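Local coordinates for uncharacterized protein PA2218 (Pseudomonas aeruginosa, PDB 2HDW), which has an alpha/beta hydrolase fold and is probably a hydrolase, though its substrate is unknown, at residues W56-P61 with D84-K89; E110-L115 with D346-L351; T242-P247 with W284-P289. One frame throughout, in Å; residues are numbered along the deposited sequence.

Contact 1. Residues W56-P61 with D84-K89; sequences WDKTFP and DLYLPK
Lys-58 meets Asp-84 through a chain that is bent once: CG stands anti to the carbonyl carbon (chi1 -87°), the turn at chi2 (64°) sets Lys-58 CD over a face of the Trp-56 ring, 3.6 Å above its plane and offset toward the rim, and the rest runs extended to the ammonium. The contact lays the loop ahead of strand 66-74 against strand 80-88, the second strand in the order of the alpha/beta hydrolase sheet. Lysine and aspartate reach toward each other tip to tip in a salt bridge, Lys-58 NZ lying 2.9 Å from Asp-84 OD1 and approaching it from above the carboxylate plane, 37° out of it. The same OD1 is also hydrogen-bonded by NE2 of His-68 on strand 66-74, so one oxygen of a buried aspartate is held by two residues, which would tend to keep the aspartate ionised. Two residues further along the strand, Tyr-86 sends its hydroxyl among three loop side chains. Tyr-86 OH lies at the edge of the Phe-60 ring, 3.7 Å from CZ; it also sits 3.7 Å from Lys-58 CE and 3.9 Å from Trp-56 CH2. The tryptophan carbon in turn lies near the plane of the tyrosine ring, at its edge. Behind these tips the loop braces itself: Lys-58 CB packs over a face of Phe-60, offset toward the rim. The indole N-H closes the loop in its own ring plane, with Trp-56 NE1 2.8 Å from the backbone oxygen of Phe-60.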
loop_
_atom_site.group_PDB
_atom_site.type_symbol
_atom_site.label_atom_id
_atom_site.label_comp_id
_atom_site.label_asym_id
_atom_site.label_seq_id
_atom_site.Cartn_x
_atom_site.Cartn_y
_atom_site.Cartn_z
ATOM N N TRP A 56 -1.844 0.627 -21.842
ATOM C CA TRP A 56 -2.712 0.279 -20.729
ATOM C C TRP A 56 -2.266 -1.105 -20.279
ATOM O O TRP A 56 -2.716 -2.126 -20.810
ATOM C CB TRP A 56 -4.188 0.252 -21.141
ATOM C CG TRP A 56 -5.083 -0.081 -19.979
ATOM C CD1 TRP A 56 -5.627 -1.297 -19.678
ATOM C CD2 TRP A 56 -5.459 0.800 -18.914
ATOM N NE1 TRP A 56 -6.317 -1.230 -18.488
ATOM C CE2 TRP A 56 -6.229 0.046 -17.998
ATOM C CE3 TRP A 56 -5.214 2.154 -18.639
ATOM C CZ2 TRP A 56 -6.758 0.602 -16.829
ATOM C CZ3 TRP A 56 -5.740 2.706 -17.473
ATOM C CH2 TRP A 56 -6.503 1.930 -16.584
ATOM N N ASP A 57 -1.358 -1.131 -19.310
ATOM C CA ASP A 57 -0.824 -2.384 -18.796
ATOM C C ASP A 57 -1.353 -2.709 -17.398
ATOM O O ASP A 57 -0.674 -3.368 -16.609
ATOM C CB ASP A 57 0.710 -2.316 -18.780
ATOM C CG ASP A 57 1.242 -1.258 -17.826
ATOM O OD1 ASP A 57 0.566 -0.225 -17.626
ATOM O OD2 ASP A 57 2.347 -1.453 -17.282
ATOM N N LYS A 58 -2.562 -2.243 -17.093
ATOM C CA LYS A 58 -3.169 -2.517 -15.793
ATOM C C LYS A 58 -3.662 -3.966 -15.759
ATOM O O LYS A 58 -3.811 -4.609 -16.804
ATOM C CB LYS A 58 -4.340 -1.562 -15.525
ATOM C CG LYS A 58 -3.965 -0.214 -14.878
ATOM C CD LYS A 58 -3.076 0.647 -15.769
ATOM C CE LYS A 58 -2.841 2.028 -15.149
ATOM N NZ LYS A 58 -1.801 2.815 -15.884
ATOM N N THR A 59 -3.914 -4.469 -14.555
ATOM C CA THR A 59 -4.383 -5.836 -14.364
ATOM C C THR A 59 -5.906 -5.899 -14.434
ATOM O O THR A 59 -6.508 -6.922 -14.115
ATOM C CB THR A 59 -3.931 -6.387 -13.004
ATOM O OG1 THR A 59 -4.292 -5.460 -11.975
ATOM C CG2 THR A 59 -2.426 -6.607 -12.986
ATOM N N PHE A 60 -6.515 -4.792 -14.849
ATOM C CA PHE A 60 -7.962 -4.689 -14.972
ATOM C C PHE A 60 -8.239 -3.765 -16.154
ATOM O O PHE A 60 -7.399 -2.938 -16.510
ATOM C CB PHE A 60 -8.548 -4.107 -13.685
ATOM C CG PHE A 60 -7.907 -2.818 -13.270
ATOM C CD1 PHE A 60 -8.371 -1.605 -13.762
ATOM C CD2 PHE A 60 -6.792 -2.823 -12.436
ATOM C CE1 PHE A 60 -7.731 -0.413 -13.435
ATOM C CE2 PHE A 60 -6.144 -1.639 -12.105
ATOM C CZ PHE A 60 -6.617 -0.431 -12.607
ATOM N N PRO A 61 -9.423 -3.884 -16.773
ATOM C CA PRO A 61 -9.754 -3.034 -17.923
ATOM C C PRO A 61 -10.054 -1.594 -17.542
ATOM O O PRO A 61 -10.543 -1.317 -16.446
ATOM C CB PRO A 61 -10.989 -3.717 -18.525
ATOM C CG PRO A 61 -11.010 -5.097 -17.900
ATOM C CD PRO A 61 -10.512 -4.836 -16.509
ATOM N N ASP A 84 -1.332 6.993 -11.063
ATOM C CA ASP A 84 -2.459 7.009 -11.986
ATOM C C ASP A 84 -3.552 7.790 -11.275
ATOM O O ASP A 84 -3.880 7.504 -10.123
ATOM C CB ASP A 84 -2.965 5.592 -12.279
ATOM C CG ASP A 84 -2.049 4.816 -13.209
ATOM O OD1 ASP A 84 -1.833 5.278 -14.353
ATOM O OD2 ASP A 84 -1.551 3.739 -12.803
ATOM N N LEU A 85 -4.102 8.779 -11.966
ATOM C CA LEU A 85 -5.162 9.615 -11.428
ATOM C C LEU A 85 -6.465 9.296 -12.158
ATOM O O LEU A 85 -6.500 9.285 -13.388
ATOM C CB LEU A 85 -4.807 11.085 -11.634
ATOM C CG LEU A 85 -5.838 12.147 -11.253
ATOM C CD1 LEU A 85 -6.017 12.188 -9.739
ATOM C CD2 LEU A 85 -5.365 13.491 -11.770
ATOM N N TYR A 86 -7.524 9.036 -11.396
ATOM C CA TYR A 86 -8.833 8.715 -11.965
ATOM C C TYR A 86 -9.873 9.714 -11.474
ATOM O O TYR A 86 -9.952 9.993 -10.277
ATOM C CB TYR A 86 -9.270 7.309 -11.542
ATOM C CG TYR A 86 -8.327 6.196 -11.939
ATOM C CD1 TYR A 86 -8.537 5.448 -13.103
ATOM C CD2 TYR A 86 -7.225 5.886 -11.148
ATOM C CE1 TYR A 86 -7.665 4.411 -13.460
ATOM C CE2 TYR A 86 -6.350 4.864 -11.494
ATOM C CZ TYR A 86 -6.572 4.128 -12.647
ATOM O OH TYR A 86 -5.689 3.120 -12.969
ATOM N N LEU A 87 -10.674 10.243 -12.395
ATOM C CA LEU A 87 -11.719 11.199 -12.040
ATOM C C LEU A 87 -13.052 10.820 -12.669
ATOM O O LEU A 87 -13.096 10.246 -13.756
ATOM C CB LEU A 87 -11.359 12.617 -12.509
ATOM C CG LEU A 87 -10.058 13.270 -12.034
ATOM C CD1 LEU A 87 -8.874 12.632 -12.749
ATOM C CD2 LEU A 87 -10.105 14.761 -12.336
ATOM N N PRO A 88 -14.161 11.129 -11.981
ATOM C CA PRO A 88 -15.495 10.818 -12.505
ATOM C C PRO A 88 -15.742 11.730 -13.712
ATOM O O PRO A 88 -15.200 12.833 -13.768
ATOM C CB PRO A 88 -16.422 11.169 -11.334
ATOM C CG PRO A 88 -15.540 11.034 -10.120
ATOM C CD PRO A 88 -14.235 11.621 -10.595
ATOM N N LYS A 89 -16.536 11.266 -14.676
ATOM C CA LYS A 89 -16.858 12.066 -15.860
ATOM C C LYS A 89 -18.125 12.891 -15.613
ATOM O O LYS A 89 -18.882 12.607 -14.681
ATOM C CB LYS A 89 -17.097 11.167 -17.078
ATOM C CG LYS A 89 -15.859 10.492 -17.656
ATOM C CD LYS A 89 -16.230 9.705 -18.908
ATOM C CE LYS A 89 -15.014 9.091 -19.578
ATOM N NZ LYS A 89 -14.066 10.133 -20.047
#

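Contact 2. Residues E110-L115 with D346-L351; sequences EQSSGL and DLYDRL
Ser-112 and Leu-115, one helical turn apart at the start of helix 112-122, both face residues 346-351 and meet the backbone there more than the side chains. The serine hydroxyl is anti to its own backbone nitrogen (chi1 -167°) and donates to the carbonyl of Tyr-348, with Ser-112 OG 2.7 Å from Tyr-348 O. The donor lies in the carbonyl plane, on a lone pair, at a C=O...donor angle of 118°. Leu-115 approaches the next residue: its CD2 methyl rests 3.5 Å from Asp-349 CA and 3.7 Å from Asp-349 CB, the two side chains crossing obliquely. The same methyl lies 3.7 Å from Tyr-348 O, and more loosely 4.4 Å from Leu-351 CD2 toward the exposed end of the contact. Of the Asp-349 side chain CB alone touches the leucine; the carboxylate leads away to a salt bridge with Arg-271. Ser-112 OG also lies obliquely beside the Tyr-348 ring, 4.1 Å from Tyr-348 CB; the ring meets Tyr-266 edge to face and packs beside His-344 and Cys-179. Cys-179 directly follows strand 173-178, where the alpha/beta hydrolase fold usually carries its nucleophile elbow, so the contact probably borders the active-site region. Leu-347 O, for its part, is hydrogen-bonded by the hydroxyl of Tyr-116. Chemically, the one hydrogen bond between the segments ties the start of helix 112-122 to the Tyr-348 carbonyl of the short, weakly bonded helix 346-349, while a methyl fills in next to it without a polar demand of its own.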
loop_
_atom_site.group_PDB
_atom_site.type_symbol
_atom_site.label_atom_id
_atom_site.label_comp_id
_atom_site.label_asym_id
_atom_site.label_seq_id
_atom_site.Cartn_x
_atom_site.Cartn_y
_atom_site.Cartn_z
ATOM N N GLU A 110 -0.480 -0.681 -11.009
ATOM C CA GLU A 110 -1.245 -1.390 -12.031
ATOM C C GLU A 110 -1.970 -2.606 -11.454
ATOM O O GLU A 110 -2.800 -3.226 -12.121
ATOM C CB GLU A 110 -0.334 -1.827 -13.183
ATOM C CG GLU A 110 0.268 -0.674 -13.995
ATOM C CD GLU A 110 1.422 0.024 -13.287
ATOM O OE1 GLU A 110 1.902 -0.486 -12.248
ATOM O OE2 GLU A 110 1.867 1.081 -13.780
ATOM N N GLN A 111 -1.654 -2.945 -10.208
ATOM C CA GLN A 111 -2.280 -4.081 -9.565
ATOM C C GLN A 111 -3.469 -3.645 -8.695
ATOM O O GLN A 111 -4.242 -2.778 -9.104
ATOM C CB GLN A 111 -1.216 -4.871 -8.781
ATOM C CG GLN A 111 -0.159 -5.474 -9.727
ATOM C CD GLN A 111 1.076 -6.010 -9.024
ATOM O OE1 GLN A 111 1.677 -5.332 -8.186
ATOM N NE2 GLN A 111 1.479 -7.228 -9.382
ATOM N N SER A 112 -3.611 -4.225 -7.509
ATOM C CA SER A 112 -4.738 -3.924 -6.628
ATOM C C SER A 112 -5.088 -2.457 -6.339
ATOM O O SER A 112 -6.265 -2.087 -6.398
ATOM C CB SER A 112 -4.569 -4.665 -5.299
ATOM O OG SER A 112 -5.778 -4.636 -4.555
ATOM N N SER A 113 -4.102 -1.624 -6.013
ATOM C CA SER A 113 -4.406 -0.225 -5.714
ATOM C C SER A 113 -5.094 0.453 -6.898
ATOM O O SER A 113 -6.010 1.258 -6.721
ATOM C CB SER A 113 -3.136 0.547 -5.319
ATOM O OG SER A 113 -2.145 0.504 -6.334
ATOM N N GLY A 114 -4.652 0.123 -8.106
ATOM C CA GLY A 114 -5.256 0.700 -9.294
ATOM C C GLY A 114 -6.704 0.274 -9.431
ATOM O O GLY A 114 -7.572 1.086 -9.761
ATOM N N LEU A 115 -6.974 -1.007 -9.188
ATOM C CA LEU A 115 -8.337 -1.526 -9.271
ATOM C C LEU A 115 -9.224 -0.788 -8.267
ATOM O O LEU A 115 -10.358 -0.420 -8.577
ATOM C CB LEU A 115 -8.356 -3.025 -8.965
ATOM C CG LEU A 115 -9.739 -3.670 -8.856
ATOM C CD1 LEU A 115 -10.448 -3.593 -10.195
ATOM C CD2 LEU A 115 -9.581 -5.121 -8.431
ATOM N N ASP A 346 -8.215 -12.466 -1.428
ATOM C CA ASP A 346 -9.584 -12.198 -1.873
ATOM C C ASP A 346 -9.865 -10.700 -1.917
ATOM O O ASP A 346 -10.588 -10.223 -2.795
ATOM C CB ASP A 346 -10.618 -12.829 -0.937
ATOM C CG ASP A 346 -10.909 -14.274 -1.267
ATOM O OD1 ASP A 346 -10.639 -14.709 -2.409
ATOM O OD2 ASP A 346 -11.427 -14.972 -0.373
ATOM N N LEU A 347 -9.313 -9.959 -0.959
ATOM C CA LEU A 347 -9.546 -8.516 -0.904
ATOM C C LEU A 347 -8.615 -7.716 -1.805
ATOM O O LEU A 347 -8.537 -6.494 -1.703
ATOM C CB LEU A 347 -9.456 -8.009 0.547
ATOM C CG LEU A 347 -10.765 -8.041 1.361
ATOM C CD1 LEU A 347 -11.361 -9.442 1.347
ATOM C CD2 LEU A 347 -10.504 -7.591 2.792
ATOM N N TYR A 348 -7.910 -8.415 -2.689
ATOM C CA TYR A 348 -7.009 -7.772 -3.641
ATOM C C TYR A 348 -7.800 -7.396 -4.895
ATOM O O TYR A 348 -7.738 -6.260 -5.374
ATOM C CB TYR A 348 -5.887 -8.737 -4.058
ATOM C CG TYR A 348 -4.625 -8.708 -3.216
ATOM C CD1 TYR A 348 -4.629 -8.203 -1.914
ATOM C CD2 TYR A 348 -3.426 -9.226 -3.717
ATOM C CE1 TYR A 348 -3.469 -8.212 -1.130
ATOM C CE2 TYR A 348 -2.266 -9.246 -2.943
ATOM C CZ TYR A 348 -2.296 -8.736 -1.649
ATOM O OH TYR A 348 -1.156 -8.762 -0.878
ATOM N N ASP A 349 -8.559 -8.358 -5.415
ATOM C CA ASP A 349 -9.304 -8.136 -6.651
ATOM C C ASP A 349 -10.701 -8.746 -6.755
ATOM O O ASP A 349 -11.338 -8.616 -7.800
ATOM C CB ASP A 349 -8.467 -8.644 -7.829
ATOM C CG ASP A 349 -8.194 -10.142 -7.744
ATOM O OD1 ASP A 349 -8.433 -10.727 -6.668
ATOM O OD2 ASP A 349 -7.743 -10.740 -8.747
ATOM N N ARG A 350 -11.182 -9.415 -5.711
ATOM C CA ARG A 350 -12.511 -10.020 -5.783
ATOM C C ARG A 350 -13.611 -9.008 -5.476
ATOM O O ARG A 350 -13.807 -8.613 -4.324
ATOM C CB ARG A 350 -12.627 -11.206 -4.822
ATOM C CG ARG A 350 -11.674 -12.364 -5.095
ATOM C CD ARG A 350 -11.817 -12.922 -6.507
ATOM N NE ARG A 350 -11.172 -14.228 -6.635
ATOM C CZ ARG A 350 -10.661 -14.704 -7.766
ATOM N NH1 ARG A 350 -10.714 -13.979 -8.875
ATOM N NH2 ARG A 350 -10.091 -15.900 -7.787
ATOM N N LEU A 351 -14.331 -8.599 -6.517
ATOM C CA LEU A 351 -15.407 -7.621 -6.381
ATOM C C LEU A 351 -16.526 -8.054 -5.444
ATOM O O LEU A 351 -17.175 -7.220 -4.814
ATOM C CB LEU A 351 -15.986 -7.292 -7.759
ATOM C CG LEU A 351 -15.420 -6.039 -8.443
ATOM C CD1 LEU A 351 -15.892 -4.816 -7.676
ATOM C CD2 LEU A 351 -13.896 -6.083 -8.505
#

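Contact 3. Residues T242-P247 with W284-P289; sequences TPAYQP and WTMTTP
Ala-244 and Met-286, with Gln-246 and Trp-284, form two backbone hydrogen bonds on either side of the pair Tyr-245 and Thr-285, whose CA atoms are 4.1 Å apart. Met-286 N donates to Ala-244 O at 2.9 Å, and Gln-246 N donates to Trp-284 O at 3.1 Å, the latter almost straight (N-H...O 176°). Here the packing is close. Thr-285 holds CG2 anti to its carbonyl carbon, and that methyl comes 3.5 Å from Tyr-245 CE1, the two side chains crossing at a slant, with the Pro-243 ring beyond. Next to it, Trp-284 O lies near the plane of the tyrosine ring at its edge, by CD1, and the tyrosine hydroxyl is hydrogen-bonded to the Arg-143 carbonyl. On the Met-286 side, Gln-246 CG lies against the backbone, 3.6 Å from Met-286 CA. The Trp-284 ring turns away from the contact toward Phe-105 and Tyr-249. The looser part is the thioether, Met-286 SD standing 4.0 Å from Ala-244 CB, and the water at the alanine carbonyl. This water donates to Ala-244 O at 2.8 Å and accepts from Thr-287 N, so the carbonyl has both a backbone and a solvent partner. Starting at the bridge residue itself, the chain makes a type I beta turn from Thr-285 to Thr-288, and the hydroxyls OG1 of these two threonines are hydrogen-bonded at 2.7 Å. The whole is an isolated beta bridge with the bonding of a non-hydrogen-bonded antiparallel pair, joining two loops of the insertion of helices and long loops between strands 197-201 and 309-314, where alpha/beta hydrolases commonly carry a cap.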
loop_
_atom_site.group_PDB
_atom_site.type_symbol
_atom_site.label_atom_id
_atom_site.label_comp_id
_atom_site.label_asym_id
_atom_site.label_seq_id
_atom_site.Cartn_x
_atom_site.Cartn_y
_atom_site.Cartn_z
ATOM N N THR A 242 27.242 -1.797 -4.868
ATOM C CA THR A 242 25.827 -1.927 -5.216
ATOM C C THR A 242 25.193 -3.009 -4.341
ATOM O O THR A 242 25.795 -4.051 -4.093
ATOM C CB THR A 242 25.637 -2.329 -6.698
ATOM O OG1 THR A 242 25.931 -3.722 -6.856
ATOM C CG2 THR A 242 26.573 -1.528 -7.594
ATOM N N PRO A 243 23.957 -2.785 -3.880
ATOM C CA PRO A 243 23.286 -3.770 -3.031
ATOM C C PRO A 243 22.775 -4.988 -3.793
ATOM O O PRO A 243 22.329 -4.880 -4.938
ATOM C CB PRO A 243 22.149 -2.962 -2.422
ATOM C CG PRO A 243 21.747 -2.084 -3.576
ATOM C CD PRO A 243 23.089 -1.616 -4.118
ATOM N N ALA A 244 22.848 -6.149 -3.150
ATOM C CA ALA A 244 22.359 -7.383 -3.752
ATOM C C ALA A 244 20.861 -7.485 -3.462
ATOM O O ALA A 244 20.363 -6.886 -2.505
ATOM C CB ALA A 244 23.088 -8.580 -3.162
ATOM N N TYR A 245 20.145 -8.242 -4.289
ATOM C CA TYR A 245 18.707 -8.419 -4.109
ATOM C C TYR A 245 18.386 -9.789 -3.535
ATOM O O TYR A 245 19.143 -10.739 -3.721
ATOM C CB TYR A 245 17.982 -8.220 -5.447
ATOM C CG TYR A 245 17.943 -6.769 -5.865
ATOM C CD1 TYR A 245 17.057 -5.876 -5.258
ATOM C CD2 TYR A 245 18.858 -6.264 -6.785
ATOM C CE1 TYR A 245 17.091 -4.516 -5.549
ATOM C CE2 TYR A 245 18.905 -4.899 -7.084
ATOM C CZ TYR A 245 18.019 -4.032 -6.458
ATOM O OH TYR A 245 18.080 -2.683 -6.720
ATOM N N GLN A 246 17.268 -9.880 -2.820
ATOM C CA GLN A 246 16.850 -11.145 -2.233
ATOM C C GLN A 246 16.419 -12.064 -3.374
ATOM O O GLN A 246 16.218 -11.607 -4.501
ATOM C CB GLN A 246 15.681 -10.909 -1.271
ATOM C CG GLN A 246 15.963 -9.830 -0.237
ATOM C CD GLN A 246 14.798 -9.585 0.704
ATOM O OE1 GLN A 246 14.770 -8.588 1.426
ATOM N NE2 GLN A 246 13.838 -10.498 0.711
ATOM N N PRO A 247 16.290 -13.373 -3.104
ATOM C CA PRO A 247 15.874 -14.317 -4.148
ATOM C C PRO A 247 14.501 -13.913 -4.693
ATOM O O PRO A 247 13.716 -13.285 -3.982
ATOM C CB PRO A 247 15.832 -15.649 -3.403
ATOM C CG PRO A 247 16.908 -15.483 -2.367
ATOM C CD PRO A 247 16.652 -14.082 -1.864
ATOM N N TRP A 284 13.163 -7.073 -2.952
ATOM C CA TRP A 284 13.735 -5.893 -2.323
ATOM C C TRP A 284 15.217 -6.196 -2.170
ATOM O O TRP A 284 15.644 -7.346 -2.325
ATOM C CB TRP A 284 13.164 -5.675 -0.922
ATOM C CG TRP A 284 11.681 -5.476 -0.872
ATOM C CD1 TRP A 284 10.751 -6.364 -0.417
ATOM C CD2 TRP A 284 10.958 -4.306 -1.274
ATOM N NE1 TRP A 284 9.491 -5.821 -0.507
ATOM C CE2 TRP A 284 9.589 -4.557 -1.029
ATOM C CE3 TRP A 284 11.334 -3.069 -1.815
ATOM C CZ2 TRP A 284 8.591 -3.616 -1.310
ATOM C CZ3 TRP A 284 10.340 -2.132 -2.096
ATOM C CH2 TRP A 284 8.985 -2.414 -1.841
ATOM N N THR A 285 15.993 -5.169 -1.860
ATOM C CA THR A 285 17.422 -5.351 -1.636
ATOM C C THR A 285 17.505 -6.220 -0.393
ATOM O O THR A 285 16.588 -6.207 0.436
ATOM C CB THR A 285 18.105 -4.022 -1.324
ATOM O OG1 THR A 285 17.464 -3.426 -0.186
ATOM C CG2 THR A 285 18.015 -3.080 -2.515
ATOM N N MET A 286 18.593 -6.972 -0.258
ATOM C CA MET A 286 18.768 -7.837 0.901
ATOM C C MET A 286 18.787 -7.052 2.213
ATOM O O MET A 286 18.334 -7.551 3.237
ATOM C CB MET A 286 20.057 -8.665 0.764
ATOM C CG MET A 286 19.955 -9.829 -0.237
ATOM S SD MET A 286 21.433 -10.887 -0.280
ATOM C CE MET A 286 21.144 -11.876 1.157
ATOM N N THR A 287 19.280 -5.818 2.198
ATOM C CA THR A 287 19.330 -5.050 3.442
ATOM C C THR A 287 18.110 -4.170 3.763
ATOM O O THR A 287 18.116 -3.428 4.749
ATOM C CB THR A 287 20.630 -4.205 3.513
ATOM O OG1 THR A 287 20.758 -3.391 2.339
ATOM C CG2 THR A 287 21.840 -5.129 3.611
ATOM N N THR A 288 17.056 -4.270 2.957
ATOM C CA THR A 288 15.847 -3.471 3.191
ATOM C C THR A 288 15.256 -3.609 4.601
ATOM O O THR A 288 14.836 -2.621 5.201
ATOM C CB THR A 288 14.744 -3.807 2.145
ATOM O OG1 THR A 288 14.999 -3.082 0.933
ATOM C CG2 THR A 288 13.355 -3.439 2.670
ATOM N N PRO A 289 15.216 -4.835 5.150
ATOM C CA PRO A 289 14.662 -5.052 6.494
ATOM C C PRO A 289 15.264 -4.235 7.651
ATOM O O PRO A 289 14.609 -4.026 8.664
ATOM C CB PRO A 289 14.859 -6.552 6.708
ATOM C CG PRO A 289 14.776 -7.106 5.309
ATOM C CD PRO A 289 15.602 -6.118 4.534
HETATM O O HOH W 1 21.244 -5.691 -0.099
#

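In the fold
Contacts 1 and 2 are neighbours, their centres about 12 Å apart, and share helix 112-122: the Phe-60 ring packs on its first turn, while Thr-59 OG1 lies 2.7 Å from Glu-110 O, a probable hydrogen bond. Contact 3 stands off, its centre about 31 Å from that of contact 1 and 27 Å from that of contact 2, and touches neither. Contact 1 closes first along the chain. Contact 2 then spans most of the remainder, tying the helix after strand 96-102 to the segment after the edge strand 334-339, and contact 3 falls between its halves. Contacts 1 and 2 thus lie in the part built round the central sheet, contact 3 in the insertion beside it.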